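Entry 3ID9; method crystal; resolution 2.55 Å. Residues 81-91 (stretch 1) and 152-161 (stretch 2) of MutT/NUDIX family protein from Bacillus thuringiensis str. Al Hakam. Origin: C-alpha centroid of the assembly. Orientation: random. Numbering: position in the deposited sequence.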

ATOM      1  N   LYS B  81      -7.734  -3.672  -5.695  1.00 44.45           N
ATOM      2  CA  LYS B  81      -7.242  -2.715  -4.726  1.00 44.31           C
ATOM      3  C   LYS B  81      -6.195  -3.283  -3.783  1.00 42.62           C
ATOM      4  O   LYS B  81      -6.073  -4.497  -3.608  1.00 42.12           O
ATOM      5  CB  LYS B  81      -8.398  -2.140  -3.905  1.00 46.24           C
ATOM      6  CG  LYS B  81      -9.008  -0.884  -4.499  1.00 49.72           C
ATOM      7  CD  LYS B  81     -10.020  -0.277  -3.550  1.00 52.70           C
ATOM      8  CE  LYS B  81     -10.453   1.107  -4.013  1.00 54.89           C
ATOM      9  NZ  LYS B  81     -11.162   1.851  -2.920  1.00 54.96           N
ATOM     10  N   LEU B  82      -5.432  -2.373  -3.194  1.00 40.46           N
ATOM     11  CA  LEU B  82      -4.394  -2.702  -2.240  1.00 38.51           C
ATOM     12  C   LEU B  82      -5.190  -2.944  -0.959  1.00 37.54           C
ATOM     13  O   LEU B  82      -5.894  -2.057  -0.478  1.00 38.82           O
ATOM     14  CB  LEU B  82      -3.475  -1.496  -2.079  1.00 41.78           C
ATOM     15  CG  LEU B  82      -2.069  -1.614  -1.512  1.00 42.55           C
ATOM     16  CD1 LEU B  82      -2.077  -2.637  -0.396  1.00 45.68           C
ATOM     17  CD2 LEU B  82      -1.101  -2.002  -2.614  1.00 42.30           C
ATOM     18  N   LEU B  83      -5.102  -4.142  -0.407  1.00 34.90           N
ATOM     19  CA  LEU B  83      -5.863  -4.432   0.792  1.00 32.59           C
ATOM     20  C   LEU B  83      -5.117  -4.194   2.095  1.00 30.88           C
ATOM     21  O   LEU B  83      -5.664  -3.631   3.049  1.00 28.50           O
ATOM     22  CB  LEU B  83      -6.341  -5.887   0.774  1.00 32.81           C
ATOM     23  CG  LEU B  83      -7.017  -6.324   2.078  1.00 34.15           C
ATOM     24  CD1 LEU B  83      -8.372  -5.636   2.188  1.00 33.74           C
ATOM     25  CD2 LEU B  83      -7.180  -7.836   2.112  1.00 35.55           C
ATOM     26  N   TYR B  84      -3.863  -4.616   2.133  1.00 28.58           N
ATOM     27  CA  TYR B  84      -3.115  -4.520   3.360  1.00 29.55           C
ATOM     28  C   TYR B  84      -1.623  -4.441   3.095  1.00 29.86           C
ATOM     29  O   TYR B  84      -1.091  -5.153   2.240  1.00 29.18           O
ATOM     30  CB  TYR B  84      -3.437  -5.758   4.199  1.00 31.48           C
ATOM     31  CG  TYR B  84      -2.904  -5.764   5.601  1.00 35.70           C
ATOM     32  CD1 TYR B  84      -3.565  -5.085   6.623  1.00 37.45           C
ATOM     33  CD2 TYR B  84      -1.758  -6.486   5.922  1.00 38.38           C
ATOM     34  CE1 TYR B  84      -3.098  -5.130   7.938  1.00 40.22           C
ATOM     35  CE2 TYR B  84      -1.282  -6.540   7.227  1.00 41.71           C
ATOM     36  CZ  TYR B  84      -1.957  -5.863   8.231  1.00 42.83           C
ATOM     37  OH  TYR B  84      -1.494  -5.944   9.528  1.00 47.16           O
ATOM     38  N   VAL B  85      -0.958  -3.562   3.832  1.00 28.82           N
ATOM     39  CA  VAL B  85       0.475  -3.385   3.708  1.00 29.26           C
ATOM     40  C   VAL B  85       1.059  -3.603   5.093  1.00 30.83           C
ATOM     41  O   VAL B  85       0.632  -2.992   6.074  1.00 30.23           O
ATOM     42  CB  VAL B  85       0.838  -1.972   3.182  1.00 28.68           C
ATOM     43  CG1 VAL B  85       2.342  -1.779   3.216  1.00 27.26           C
ATOM     44  CG2 VAL B  85       0.332  -1.802   1.753  1.00 25.63           C
ATOM     45  N   CYS B  86       2.018  -4.513   5.165  1.00 31.78           N
ATOM     46  CA  CYS B  86       2.661  -4.840   6.422  1.00 33.41           C
ATOM     47  C   CYS B  86       4.163  -4.681   6.238  1.00 30.53           C
ATOM     48  O   CYS B  86       4.748  -5.275   5.332  1.00 26.87           O
ATOM     49  CB  CYS B  86       2.319  -6.286   6.813  1.00 37.54           C
ATOM     50  SG  CYS B  86       3.201  -6.903   8.274  1.00 49.38           S
ATOM     51  N   ASP B  87       4.793  -3.856   7.068  1.00 28.11           N
ATOM     52  CA  ASP B  87       6.225  -3.704   6.929  1.00 28.65           C
ATOM     53  C   ASP B  87       6.973  -3.965   8.221  1.00 27.41           C
ATOM     54  O   ASP B  87       6.526  -3.598   9.306  1.00 26.78           O
ATOM     55  CB  ASP B  87       6.589  -2.338   6.301  1.00 31.25           C
ATOM     56  CG  ASP B  87       6.474  -1.170   7.264  1.00 33.08           C
ATOM     57  OD1 ASP B  87       5.411  -0.980   7.893  1.00 35.05           O
ATOM     58  OD2 ASP B  87       7.466  -0.420   7.369  1.00 35.80           O
ATOM     59  N   LYS B  88       8.091  -4.671   8.071  1.00 27.36           N
ATOM     60  CA  LYS B  88       8.970  -5.049   9.171  1.00 28.44           C
ATOM     61  C   LYS B  88      10.363  -4.553   8.849  1.00 26.57           C
ATOM     62  O   LYS B  88      11.182  -5.299   8.311  1.00 25.33           O
ATOM     63  CB  LYS B  88       9.028  -6.571   9.331  1.00 32.13           C
ATOM     64  CG  LYS B  88       7.800  -7.222   9.946  1.00 37.06           C
ATOM     65  CD  LYS B  88       8.066  -8.705  10.123  1.00 40.77           C
ATOM     66  CE  LYS B  88       6.911  -9.432  10.778  1.00 44.90           C
ATOM     67  NZ  LYS B  88       7.253 -10.884  10.924  1.00 46.72           N
ATOM     68  N   PRO B  89      10.651  -3.283   9.163  1.00 25.63           N
ATOM     69  CA  PRO B  89      11.987  -2.765   8.865  1.00 26.37           C
ATOM     70  C   PRO B  89      13.120  -3.480   9.617  1.00 28.76           C
ATOM     71  O   PRO B  89      14.247  -3.534   9.118  1.00 27.96           O
ATOM     72  CB  PRO B  89      11.868  -1.273   9.204  1.00 23.29           C
ATOM     73  CG  PRO B  89      10.811  -1.243  10.261  1.00 26.08           C
ATOM     74  CD  PRO B  89       9.792  -2.240   9.750  1.00 25.79           C
ATOM     75  N   ASP B  90      12.821  -4.045  10.792  1.00 28.87           N
ATOM     76  CA  ASP B  90      13.842  -4.745  11.577  1.00 31.42           C
ATOM     77  C   ASP B  90      14.200  -6.135  11.042  1.00 31.40           C
ATOM     78  O   ASP B  90      15.180  -6.731  11.488  1.00 31.74           O
ATOM     79  CB  ASP B  90      13.422  -4.899  13.052  1.00 34.92           C
ATOM     80  CG  ASP B  90      13.250  -3.567  13.769  1.00 40.59           C
ATOM     81  OD1 ASP B  90      14.104  -2.664  13.606  1.00 42.63           O
ATOM     82  OD2 ASP B  90      12.255  -3.431  14.516  1.00 44.41           O
ATOM     83  N   ALA B  91      13.408  -6.668  10.115  1.00 28.63           N
ATOM     84  CA  ALA B  91      13.705  -7.988   9.568  1.00 28.80           C
ATOM     85  C   ALA B  91      15.002  -7.946   8.769  1.00 28.75           C
ATOM     86  O   ALA B  91      15.470  -6.879   8.392  1.00 31.57           O
ATOM     87  CB  ALA B  91      12.562  -8.467   8.677  1.00 26.73           C
ATOM     88  N   ALA B 152     -10.020  -1.890   2.357  1.00 27.08           N
ATOM     89  CA  ALA B 152      -8.922  -1.554   1.459  1.00 27.66           C
ATOM     90  C   ALA B 152      -8.069  -0.433   2.070  1.00 28.45           C
ATOM     91  O   ALA B 152      -8.578   0.404   2.812  1.00 28.92           O
ATOM     92  CB  ALA B 152      -9.476  -1.112   0.114  1.00 25.33           C
ATOM     93  N   GLY B 153      -6.776  -0.424   1.760  1.00 28.57           N
ATOM     94  CA  GLY B 153      -5.895   0.607   2.281  1.00 28.65           C
ATOM     95  C   GLY B 153      -5.478   0.459   3.739  1.00 30.51           C
ATOM     96  O   GLY B 153      -5.105   1.447   4.377  1.00 30.70           O
ATOM     97  N   SER B 154      -5.548  -0.757   4.276  1.00 28.60           N
ATOM     98  CA  SER B 154      -5.153  -0.999   5.661  1.00 27.46           C
ATOM     99  C   SER B 154      -3.635  -1.078   5.750  1.00 26.87           C
ATOM    100  O   SER B 154      -2.975  -1.562   4.832  1.00 25.84           O
ATOM    101  CB  SER B 154      -5.756  -2.307   6.177  1.00 26.87           C
ATOM    102  OG  SER B 154      -7.157  -2.206   6.306  1.00 29.65           O
ATOM    103  N   TYR B 155      -3.085  -0.617   6.863  1.00 25.26           N
ATOM    104  CA  TYR B 155      -1.642  -0.632   7.040  1.00 26.54           C
ATOM    105  C   TYR B 155      -1.227  -0.936   8.471  1.00 27.71           C
ATOM    106  O   TYR B 155      -1.957  -0.660   9.419  1.00 28.67           O
ATOM    107  CB  TYR B 155      -1.048   0.717   6.640  1.00 25.44           C
ATOM    108  CG  TYR B 155       0.361   0.907   7.152  1.00 25.86           C
ATOM    109  CD1 TYR B 155       1.455   0.362   6.477  1.00 24.97           C
ATOM    110  CD2 TYR B 155       0.594   1.566   8.357  1.00 25.24           C
ATOM    111  CE1 TYR B 155       2.742   0.468   6.993  1.00 24.63           C
ATOM    112  CE2 TYR B 155       1.880   1.674   8.881  1.00 25.32           C
ATOM    113  CZ  TYR B 155       2.947   1.126   8.197  1.00 25.14           C
ATOM    114  OH  TYR B 155       4.216   1.239   8.723  1.00 26.22           O
ATOM    115  N   GLN B 156      -0.033  -1.482   8.626  1.00 29.06           N
ATOM    116  CA  GLN B 156       0.465  -1.794   9.947  1.00 32.22           C
ATOM    117  C   GLN B 156       1.976  -1.896   9.910  1.00 32.80           C
ATOM    118  O   GLN B 156       2.537  -2.554   9.037  1.00 33.53           O
ATOM    119  CB  GLN B 156      -0.137  -3.108  10.425  1.00 35.60           C
ATOM    120  CG  GLN B 156       0.219  -3.481  11.842  1.00 44.34           C
ATOM    121  CD  GLN B 156      -0.374  -4.824  12.243  1.00 48.69           C
ATOM    122  OE1 GLN B 156      -1.585  -5.041  12.135  1.00 49.72           O
ATOM    123  NE2 GLN B 156       0.477  -5.734  12.709  1.00 50.44           N
ATOM    124  N   GLY B 157       2.630  -1.215  10.846  1.00 33.73           N
ATOM    125  CA  GLY B 157       4.077  -1.260  10.934  1.00 33.75           C
ATOM    126  C   GLY B 157       4.416  -2.137  12.127  1.00 36.16           C
ATOM    127  O   GLY B 157       3.802  -2.008  13.184  1.00 33.48           O
ATOM    128  N   LEU B 158       5.378  -3.037  11.963  1.00 38.91           N
ATOM    129  CA  LEU B 158       5.768  -3.932  13.047  1.00 41.79           C
ATOM    130  C   LEU B 158       7.254  -3.873  13.349  1.00 43.71           C
ATOM    131  O   LEU B 158       8.092  -4.090  12.473  1.00 43.65           O
ATOM    132  CB  LEU B 158       5.394  -5.370  12.698  1.00 43.11           C
ATOM    133  CG  LEU B 158       3.906  -5.645  12.520  1.00 44.51           C
ATOM    134  CD1 LEU B 158       3.699  -7.011  11.904  1.00 43.66           C
ATOM    135  CD2 LEU B 158       3.224  -5.540  13.870  1.00 46.36           C
ATOM    136  N   LYS B 159       7.572  -3.582  14.604  1.00 46.64           N
ATOM    137  CA  LYS B 159       8.951  -3.516  15.060  1.00 49.06           C
ATOM    138  C   LYS B 159       9.076  -4.381  16.306  1.00 50.56           C
ATOM    139  O   LYS B 159       8.108  -4.543  17.051  1.00 49.50           O
ATOM    140  CB  LYS B 159       9.335  -2.071  15.388  1.00 49.13           C
ATOM    141  CG  LYS B 159       9.369  -1.153  14.179  1.00 52.23           C
ATOM    142  CD  LYS B 159       9.831   0.254  14.533  1.00 53.18           C
ATOM    143  CE  LYS B 159      11.260   0.279  15.048  1.00 53.62           C
ATOM    144  NZ  LYS B 159      12.235  -0.195  14.031  1.00 56.39           N
ATOM    145  N   ARG B 160      10.255  -4.953  16.524  1.00 53.25           N
ATOM    146  CA  ARG B 160      10.473  -5.780  17.704  1.00 56.45           C
ATOM    147  C   ARG B 160      10.551  -4.909  18.953  1.00 58.38           C
ATOM    148  O   ARG B 160      10.813  -3.707  18.877  1.00 57.81           O
ATOM    149  CB  ARG B 160      11.763  -6.593  17.565  1.00 57.46           C
ATOM    150  CG  ARG B 160      11.585  -7.955  16.918  1.00 57.72           C
ATOM    151  CD  ARG B 160      10.763  -8.894  17.806  1.00 58.71           C
ATOM    152  NE  ARG B 160      11.555 -10.020  18.309  1.00 58.74           N
ATOM    153  CZ  ARG B 160      12.074 -10.099  19.531  1.00 57.95           C
ATOM    154  NH1 ARG B 160      11.892  -9.117  20.405  1.00 58.63           N
ATOM    155  NH2 ARG B 160      12.782 -11.166  19.880  1.00 57.53           N
ATOM    156  N   ASN B 161      10.314  -5.537  20.101  1.00 62.12           N
ATOM    157  CA  ASN B 161      10.342  -4.880  21.409  1.00 64.48           C
ATOM    158  C   ASN B 161       9.087  -4.048  21.672  1.00 66.37           C
ATOM    159  O   ASN B 161       8.309  -3.805  20.718  1.00 67.35           O
ATOM    160  CB  ASN B 161      11.589  -3.997  21.536  1.00 64.10           C
ATOM    161  CG  ASN B 161      12.846  -4.697  21.052  1.00 65.04           C
ATOM    162  OD1 ASN B 161      13.088  -5.862  21.376  1.00 65.21           O
ATOM    163  ND2 ASN B 161      13.654  -3.989  20.275  1.00 65.21           N
TER

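The two stretches meet as neighbouring parallel strands of one β-sheet, joined by a ladder of backbone hydrogen bonds and reinforced by polar side-chain pairs on both faces and beyond their C-terminal ends. Strands 81-88 and 154-157 run with only 5° between their directions and axes 4.7 Å apart, and the contact buries 831 Å² in total.

The ladder begins just before the second strand, where Gly 153 N donates to Leu 82 O (2.9 Å), and continues at its first residue, where Ser 154 N donates to Leu 83 O (3.1 Å). Gly 153 has a positive phi of 76°, a conformation that favours glycine. From there the bonds alternate in the manner of parallel strands: Val 85 N to Ser 154 O (3.0 Å), Gln 156 N to Val 85 O (3.0 Å), Asp 87 N to Gln 156 O (3.3 Å) and Leu 158 N to Asp 87 O (2.9 Å). Val 85 and Asp 87 thus each use both N and O toward the second stretch. CA-H...O contacts supplement this pattern, among them Tyr 84 CA to Ser 154 O at 3.3 Å.

On the face carrying Tyr 84, Ser 154, Cys 86 and Gln 156, the ring of Tyr 84 meets Ser 154 CB at its edge, with CD1 of Tyr 84 3.6 Å from that carbon. The ring extends along the second strand, so that Tyr 84 OH reaches past Ser 154 to donate a hydrogen bond to Gln 156 OE1 (2.8 Å). Farther along, Cys 86 SG packs against Leu 158 CD1 at 3.7 Å, an apolar contact.

Val 85, Tyr 155 and Asp 87 occupy the other face. Val 85 CG1 lies 4.0 Å from Tyr 155 CD1, giving the aromatic ring an apolar neighbour, while the phenol end serves a polar role: Tyr 155 OH donates to Asp 87 OD1 over 2.7 Å. The absence of a side chain at Gly 157 leaves room for this pair, since an ideal CB there would lie 2.6 Å from Tyr 155 OH and clash.

Beyond the strands, a type I turn from Lys 88 to Ala 91, closed by a bond from Ala 91 N to Lys 88 O (3.2 Å), carries Asp 90, whose CA-to-CB bond points toward the second stretch. Its carboxylate forms a salt bridge with Lys 159, with NZ 3.1 Å from Asp 90 OD1, and accepts a backbone hydrogen bond from Arg 160 N at Asp 90 OD2 (3.2 Å). Charge pairing and main-chain recognition therefore extend the association past the ladder.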